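Local coordinates for protein metal-dependent hydrolase (Lactobacillus plantarum, PDB 2F6K) that probably catalyses decarboxylation of 2-amino-3-carboxymuconate 6-semialdehyde, as a manganese-bound member of the amidohydrolase family, at residues L153-P158 against I202-G207; M178-T183 against A206-G211. All coordinates share one frame; numbering follows the deposited sequence.

Contact 1 (L153-P158 against I202-G207); sequences LHPNEP and IIPHAG. With MN (manganese (II) ion), chain C.
P204 and P155 pack closely in this contact. The P204 ring lies close over the backbone of L153, with CD 3.1 Å from the carbonyl O of L153, while P204 CG meets P155 CD at 3.7 Å as the two rings slide past each other in opposite directions. P155 then meets H205 tip to tip, its CG 3.6 Å from H205 CE1 and lying in the plane of the imidazole, at the ring's edge. Two residues earlier in each segment, L153 N hydrogen-bonds to I202 O (3.1 Å), tying the strand ends. These are neighbouring parallel strands, 150-154 and 200-203, of the TIM-type barrel of the amidohydrolases, and metal ligands gather at the C-terminal ends of such strands. On that side direct packing gives way to manganese and water. H154 CB points away from the partner segment; CG is anti to the backbone N (chi1 -162°), and NE2 binds manganese at 2.1 Å; H7, H9, D266 and two waters complete the site. H154 NE2 and H205 NE2 are 5.4 Å apart, and the gap is spanned by the metal and a bound water that hydrogen-bonds H205 NE2 (3.0 Å) in its ring plane. The rotation of the H154 imidazole is fixed at its other nitrogen, where ND1 donates to P155 O (3.1 Å, 155° at the hydrogen), a carbonyl that also accepts from S58 OG.

Contact 2 (M178-T183 against A206-G211); sequences MDTTMT and AGAFLG
T181 holds OG1 anti to its carbonyl carbon (chi1 -51°), and F209 holds CG in the same relation to its own (chi1 -64°); the two side chains cross at about a right angle. The setting is a type II' turn, G207 to L210, which leads from the loop after barrel strand 200-203 into helix 210-225 and packs on helix 171-189. T181 OG1 takes a weak hydrogen bond from F209 N (3.3 Å), but its stronger polar partner is F177 O, one turn earlier in its own helix. The same oxygen sits 3.3 Å from F209 CB and 3.6 Å from A208 CB. A208 occupies the second position of the turn with a positive phi (48°), and its methyl points toward the helix, meeting T180 CB at 3.9 Å. M178, a selenomethionine, runs beside F209 in the same direction and places CG near the ring plane, 4.0 Å from CE1 at the edge. The F209 ring also stacks on F209 of a second subunit, which brings this turn into the interface of the assembly. At the last position of the turn, L210 and T181 slide past each other in opposite directions, L210 CD2 coming within 4.1 Å of T181 CG2.

How the contacts relate
Along the chain, strand 150-154 comes first, then helix 171-189, strand 200-203 and helix 210-225. Contact 1 pairs the ends of the two strands of a beta-alpha-beta crossover in the barrel sheet, and contact 2 packs helix 171-189 of that crossover against the turn that leaves the second strand for helix 210-225. The centres of the contacts are about 7 Å apart. They share A206 and G207, and they touch through T180, whose OG1 lies 3.4 Å from P155 CB and whose CG2 lies 3.6 Å from I203 CG2. A short path of packed residues therefore runs from the manganese site in contact 1 to the subunit interface at contact 2.

Contact 1 (L153-P158 against I202-G207)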
ATOM      1  N   LEU A 153      -5.078 -12.320 -21.335  1.00 25.24           N
ATOM      2  CA  LEU A 153      -4.719 -11.754 -20.043  1.00 25.41           C
ATOM      3  C   LEU A 153      -4.467 -12.892 -19.069  1.00 26.70           C
ATOM      4  O   LEU A 153      -5.125 -13.936 -19.135  1.00 29.31           O
ATOM      5  CB  LEU A 153      -5.862 -10.910 -19.465  1.00 25.62           C
ATOM      6  CG  LEU A 153      -6.449  -9.707 -20.198  1.00 25.83           C
ATOM      7  CD1 LEU A 153      -7.416  -8.978 -19.256  1.00 26.41           C
ATOM      8  CD2 LEU A 153      -5.344  -8.767 -20.639  1.00 31.58           C
ATOM      9  N   HIS A 154      -3.496 -12.715 -18.186  1.00 25.89           N
ATOM     10  CA  HIS A 154      -3.263 -13.721 -17.162  1.00 29.52           C
ATOM     11  C   HIS A 154      -3.107 -12.976 -15.847  1.00 29.92           C
ATOM     12  O   HIS A 154      -2.277 -12.070 -15.709  1.00 27.74           O
ATOM     13  CB  HIS A 154      -2.040 -14.595 -17.434  1.00 31.05           C
ATOM     14  CG  HIS A 154      -2.043 -15.860 -16.636  1.00 33.07           C
ATOM     15  ND1 HIS A 154      -1.876 -15.878 -15.267  1.00 33.54           N
ATOM     16  CD2 HIS A 154      -2.277 -17.145 -17.001  1.00 36.18           C
ATOM     17  CE1 HIS A 154      -2.005 -17.117 -14.824  1.00 35.80           C
ATOM     18  NE2 HIS A 154      -2.250 -17.905 -15.856  1.00 36.03           N
ATOM     19  N   PRO A 155      -3.919 -13.352 -14.856  1.00 32.32           N
ATOM     20  CA  PRO A 155      -3.854 -12.683 -13.558  1.00 30.58           C
ATOM     21  C   PRO A 155      -2.530 -12.812 -12.829  1.00 29.73           C
ATOM     22  O   PRO A 155      -1.846 -13.836 -12.904  1.00 28.60           O
ATOM     23  CB  PRO A 155      -5.013 -13.320 -12.786  1.00 30.72           C
ATOM     24  CG  PRO A 155      -5.008 -14.725 -13.303  1.00 30.22           C
ATOM     25  CD  PRO A 155      -4.806 -14.532 -14.802  1.00 29.19           C
ATOM     26  N   ASN A 156      -2.175 -11.731 -12.147  1.00 28.18           N
ATOM     27  CA  ASN A 156      -0.984 -11.670 -11.321  1.00 31.28           C
ATOM     28  C   ASN A 156      -1.464 -11.165  -9.967  1.00 33.98           C
ATOM     29  O   ASN A 156      -2.582 -10.647  -9.846  1.00 32.76           O
ATOM     30  CB  ASN A 156       0.036 -10.686 -11.884  1.00 28.95           C
ATOM     31  CG  ASN A 156       0.968 -11.324 -12.885  1.00 31.52           C
ATOM     32  OD1 ASN A 156       2.189 -11.236 -12.748  1.00 28.17           O
ATOM     33  ND2 ASN A 156       0.401 -11.973 -13.905  1.00 27.68           N
ATOM     34  N   GLU A 157      -0.625 -11.317  -8.948  1.00 35.46           N
ATOM     35  CA  GLU A 157      -0.972 -10.841  -7.621  1.00 33.93           C
ATOM     36  C   GLU A 157      -1.218  -9.346  -7.735  1.00 31.54           C
ATOM     37  O   GLU A 157      -0.448  -8.639  -8.374  1.00 30.77           O
ATOM     38  CB  GLU A 157       0.181 -11.100  -6.648  1.00 36.25           C
ATOM     39  CG  GLU A 157       0.098 -10.291  -5.359  1.00 43.44           C
ATOM     40  CD  GLU A 157       1.159 -10.688  -4.344  1.00 48.61           C
ATOM     41  OE1 GLU A 157       2.303 -10.977  -4.765  1.00 52.47           O
ATOM     42  OE2 GLU A 157       0.849 -10.703  -3.129  1.00 48.51           O
ATOM     43  N   PRO A 158      -2.311  -8.849  -7.135  1.00 30.68           N
ATOM     44  CA  PRO A 158      -2.616  -7.414  -7.191  1.00 29.81           C
ATOM     45  C   PRO A 158      -1.398  -6.621  -6.700  1.00 33.59           C
ATOM     46  O   PRO A 158      -0.708  -7.057  -5.772  1.00 31.77           O
ATOM     47  CB  PRO A 158      -3.811  -7.286  -6.255  1.00 28.41           C
ATOM     48  CG  PRO A 158      -4.510  -8.602  -6.443  1.00 29.38           C
ATOM     49  CD  PRO A 158      -3.370  -9.588  -6.424  1.00 26.54           C
ATOM     50  N   ILE A 202      -8.797 -12.506 -24.679  1.00 27.78           N
ATOM     51  CA  ILE A 202      -9.261 -13.668 -23.930  1.00 26.57           C
ATOM     52  C   ILE A 202      -9.122 -13.344 -22.433  1.00 27.97           C
ATOM     53  O   ILE A 202      -8.009 -13.107 -21.948  1.00 29.15           O
ATOM     54  CB  ILE A 202      -8.394 -14.915 -24.220  1.00 26.76           C
ATOM     55  CG1 ILE A 202      -8.460 -15.278 -25.708  1.00 27.27           C
ATOM     56  CG2 ILE A 202      -8.856 -16.083 -23.352  1.00 24.08           C
ATOM     57  CD1 ILE A 202      -7.533 -16.439 -26.096  1.00 18.15           C
ATOM     58  N   ILE A 203     -10.238 -13.310 -21.711  1.00 27.02           N
ATOM     59  CA  ILE A 203     -10.204 -13.052 -20.272  1.00 25.67           C
ATOM     60  C   ILE A 203     -10.306 -14.428 -19.591  1.00 26.98           C
ATOM     61  O   ILE A 203     -11.284 -15.152 -19.763  1.00 27.18           O
ATOM     62  CB  ILE A 203     -11.358 -12.121 -19.862  1.00 24.34           C
ATOM     63  CG1 ILE A 203     -11.157 -10.753 -20.529  1.00 26.26           C
ATOM     64  CG2 ILE A 203     -11.398 -11.962 -18.355  1.00 25.00           C
ATOM     65  CD1 ILE A 203     -12.269  -9.771 -20.285  1.00 26.36           C
ATOM     66  N   PRO A 204      -9.283 -14.802 -18.810  1.00 26.76           N
ATOM     67  CA  PRO A 204      -9.212 -16.087 -18.107  1.00 28.07           C
ATOM     68  C   PRO A 204     -10.191 -16.348 -16.970  1.00 30.37           C
ATOM     69  O   PRO A 204     -10.824 -15.425 -16.444  1.00 31.05           O
ATOM     70  CB  PRO A 204      -7.771 -16.114 -17.613  1.00 28.96           C
ATOM     71  CG  PRO A 204      -7.556 -14.684 -17.233  1.00 27.59           C
ATOM     72  CD  PRO A 204      -8.162 -13.930 -18.406  1.00 29.16           C
ATOM     73  N   HIS A 205     -10.295 -17.629 -16.613  1.00 29.48           N
ATOM     74  CA  HIS A 205     -11.133 -18.097 -15.512  1.00 27.32           C
ATOM     75  C   HIS A 205     -12.591 -17.648 -15.561  1.00 28.53           C
ATOM     76  O   HIS A 205     -13.142 -17.159 -14.568  1.00 25.70           O
ATOM     77  CB  HIS A 205     -10.501 -17.674 -14.182  1.00 27.46           C
ATOM     78  CG  HIS A 205      -9.062 -18.070 -14.048  1.00 29.51           C
ATOM     79  ND1 HIS A 205      -8.052 -17.153 -13.848  1.00 31.04           N
ATOM     80  CD2 HIS A 205      -8.462 -19.283 -14.101  1.00 29.13           C
ATOM     81  CE1 HIS A 205      -6.891 -17.783 -13.785  1.00 28.19           C
ATOM     82  NE2 HIS A 205      -7.112 -19.076 -13.937  1.00 30.25           N
ATOM     83  N   ALA A 206     -13.214 -17.811 -16.723  1.00 28.73           N
ATOM     84  CA  ALA A 206     -14.617 -17.450 -16.893  1.00 27.88           C
ATOM     85  C   ALA A 206     -14.970 -16.015 -16.495  1.00 27.76           C
ATOM     86  O   ALA A 206     -16.076 -15.750 -16.015  1.00 29.63           O
ATOM     87  CB  ALA A 206     -15.485 -18.432 -16.125  1.00 23.33           C
ATOM     88  N   GLY A 207     -14.032 -15.094 -16.686  1.00 26.98           N
ATOM     89  CA  GLY A 207     -14.297 -13.695 -16.377  1.00 26.09           C
ATOM     90  C   GLY A 207     -14.172 -13.267 -14.933  1.00 25.66           C
ATOM     91  O   GLY A 207     -14.608 -12.169 -14.571  1.00 21.87           O
TER
HETATM   92 MN    MN C 402      -2.869 -19.877 -15.481  1.00 26.54          MN
HETATM   93  O   HOH W   1      -4.100 -19.487 -13.843  1.00 19.83           O
HETATM   94  O   HOH W   2      -1.186 -20.184 -13.935  1.00 34.63           O

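Contact 2 (M178-T183 against A206-G211)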
HETATM    1  N   MSE A 178      -9.505 -10.783  -8.255  1.00 34.95           N
HETATM    2  CA  MSE A 178      -9.633  -9.358  -8.027  1.00 34.89           C
HETATM    3  C   MSE A 178      -8.837  -8.610  -9.090  1.00 34.50           C
HETATM    4  O   MSE A 178      -9.297  -7.591  -9.620  1.00 35.82           O
HETATM    5  CB  MSE A 178      -9.140  -8.996  -6.628  1.00 35.48           C
HETATM    6  CG  MSE A 178      -9.955  -9.649  -5.509  1.00 45.50           C
HETATM    7 SE   MSE A 178      -9.561  -8.959  -3.721  1.00 57.85          SE
HETATM    8  CE  MSE A 178      -7.720  -9.554  -3.559  1.00 43.81           C
ATOM      9  N   ASP A 179      -7.664  -9.132  -9.441  1.00 32.00           N
ATOM     10  CA  ASP A 179      -6.841  -8.455 -10.431  1.00 31.77           C
ATOM     11  C   ASP A 179      -7.412  -8.482 -11.840  1.00 30.95           C
ATOM     12  O   ASP A 179      -7.376  -7.470 -12.543  1.00 31.78           O
ATOM     13  CB  ASP A 179      -5.425  -9.016 -10.441  1.00 30.23           C
ATOM     14  CG  ASP A 179      -4.385  -7.924 -10.601  1.00 30.75           C
ATOM     15  OD1 ASP A 179      -4.308  -7.040  -9.721  1.00 31.42           O
ATOM     16  OD2 ASP A 179      -3.655  -7.934 -11.608  1.00 30.12           O
ATOM     17  N   THR A 180      -7.938  -9.629 -12.254  1.00 28.91           N
ATOM     18  CA  THR A 180      -8.520  -9.738 -13.579  1.00 25.58           C
ATOM     19  C   THR A 180      -9.693  -8.779 -13.664  1.00 28.10           C
ATOM     20  O   THR A 180      -9.872  -8.084 -14.667  1.00 25.71           O
ATOM     21  CB  THR A 180      -9.013 -11.167 -13.866  1.00 22.03           C
ATOM     22  OG1 THR A 180      -7.882 -12.034 -14.020  1.00 18.40           O
ATOM     23  CG2 THR A 180      -9.850 -11.202 -15.147  1.00 15.65           C
ATOM     24  N   THR A 181     -10.466  -8.725 -12.586  1.00 27.58           N
ATOM     25  CA  THR A 181     -11.633  -7.869 -12.537  1.00 27.93           C
ATOM     26  C   THR A 181     -11.253  -6.396 -12.609  1.00 31.57           C
ATOM     27  O   THR A 181     -11.866  -5.619 -13.352  1.00 30.17           O
ATOM     28  CB  THR A 181     -12.446  -8.110 -11.255  1.00 27.44           C
ATOM     29  OG1 THR A 181     -12.694  -9.515 -11.094  1.00 25.56           O
ATOM     30  CG2 THR A 181     -13.787  -7.383 -11.347  1.00 24.55           C
HETATM   31  N   MSE A 182     -10.245  -6.008 -11.837  1.00 33.22           N
HETATM   32  CA  MSE A 182      -9.820  -4.617 -11.844  1.00 34.14           C
HETATM   33  C   MSE A 182      -9.275  -4.250 -13.221  1.00 33.36           C
HETATM   34  O   MSE A 182      -9.546  -3.161 -13.729  1.00 33.23           O
HETATM   35  CB  MSE A 182      -8.760  -4.368 -10.767  1.00 34.78           C
HETATM   36  CG  MSE A 182      -9.256  -4.579  -9.338  1.00 37.07           C
HETATM   37 SE   MSE A 182      -8.001  -3.920  -7.980  1.00 46.16          SE
HETATM   38  CE  MSE A 182      -6.762  -5.404  -7.939  1.00 37.75           C
ATOM     39  N   THR A 183      -8.535  -5.174 -13.833  1.00 28.46           N
ATOM     40  CA  THR A 183      -7.957  -4.928 -15.143  1.00 29.72           C
ATOM     41  C   THR A 183      -9.002  -4.749 -16.245  1.00 31.15           C
ATOM     42  O   THR A 183      -8.856  -3.869 -17.094  1.00 33.75           O
ATOM     43  CB  THR A 183      -6.985  -6.050 -15.544  1.00 30.92           C
ATOM     44  OG1 THR A 183      -5.938  -6.140 -14.570  1.00 34.16           O
ATOM     45  CG2 THR A 183      -6.363  -5.758 -16.911  1.00 30.86           C
ATOM     46  N   ALA A 206     -13.214 -17.811 -16.723  1.00 28.73           N
ATOM     47  CA  ALA A 206     -14.617 -17.450 -16.893  1.00 27.88           C
ATOM     48  C   ALA A 206     -14.970 -16.015 -16.495  1.00 27.76           C
ATOM     49  O   ALA A 206     -16.076 -15.750 -16.015  1.00 29.63           O
ATOM     50  CB  ALA A 206     -15.485 -18.432 -16.125  1.00 23.33           C
ATOM     51  N   GLY A 207     -14.032 -15.094 -16.686  1.00 26.98           N
ATOM     52  CA  GLY A 207     -14.297 -13.695 -16.377  1.00 26.09           C
ATOM     53  C   GLY A 207     -14.172 -13.267 -14.933  1.00 25.66           C
ATOM     54  O   GLY A 207     -14.608 -12.169 -14.571  1.00 21.87           O
ATOM     55  N   ALA A 208     -13.572 -14.126 -14.111  1.00 25.48           N
ATOM     56  CA  ALA A 208     -13.389 -13.842 -12.694  1.00 25.51           C
ATOM     57  C   ALA A 208     -14.701 -13.348 -12.083  1.00 25.62           C
ATOM     58  O   ALA A 208     -15.676 -14.095 -12.045  1.00 31.41           O
ATOM     59  CB  ALA A 208     -12.280 -12.812 -12.505  1.00 24.80           C
ATOM     60  N   PHE A 209     -14.738 -12.098 -11.632  1.00 24.73           N
ATOM     61  CA  PHE A 209     -15.941 -11.534 -11.014  1.00 24.67           C
ATOM     62  C   PHE A 209     -16.836 -10.739 -11.960  1.00 26.48           C
ATOM     63  O   PHE A 209     -17.834 -10.151 -11.521  1.00 28.07           O
ATOM     64  CB  PHE A 209     -15.559 -10.621  -9.846  1.00 26.16           C
ATOM     65  CG  PHE A 209     -14.888 -11.332  -8.702  1.00 29.31           C
ATOM     66  CD1 PHE A 209     -13.893 -10.695  -7.970  1.00 22.74           C
ATOM     67  CD2 PHE A 209     -15.234 -12.643  -8.373  1.00 30.04           C
ATOM     68  CE1 PHE A 209     -13.245 -11.347  -6.931  1.00 28.03           C
ATOM     69  CE2 PHE A 209     -14.592 -13.306  -7.333  1.00 31.28           C
ATOM     70  CZ  PHE A 209     -13.590 -12.654  -6.609  1.00 26.73           C
ATOM     71  N   LEU A 210     -16.491 -10.697 -13.245  1.00 26.10           N
ATOM     72  CA  LEU A 210     -17.308  -9.940 -14.186  1.00 28.25           C
ATOM     73  C   LEU A 210     -18.782 -10.368 -14.150  1.00 28.47           C
ATOM     74  O   LEU A 210     -19.678  -9.528 -14.239  1.00 29.08           O
ATOM     75  CB  LEU A 210     -16.746 -10.069 -15.606  1.00 28.87           C
ATOM     76  CG  LEU A 210     -15.307  -9.562 -15.768  1.00 32.26           C
ATOM     77  CD1 LEU A 210     -14.955  -9.444 -17.253  1.00 27.81           C
ATOM     78  CD2 LEU A 210     -15.165  -8.211 -15.077  1.00 29.76           C
ATOM     79  N   GLY A 211     -19.028 -11.668 -13.999  1.00 26.46           N
ATOM     80  CA  GLY A 211     -20.388 -12.169 -13.942  1.00 26.90           C
ATOM     81  C   GLY A 211     -21.254 -11.457 -12.918  1.00 28.44           C
ATOM     82  O   GLY A 211     -22.471 -11.378 -13.076  1.00 28.94           O
TER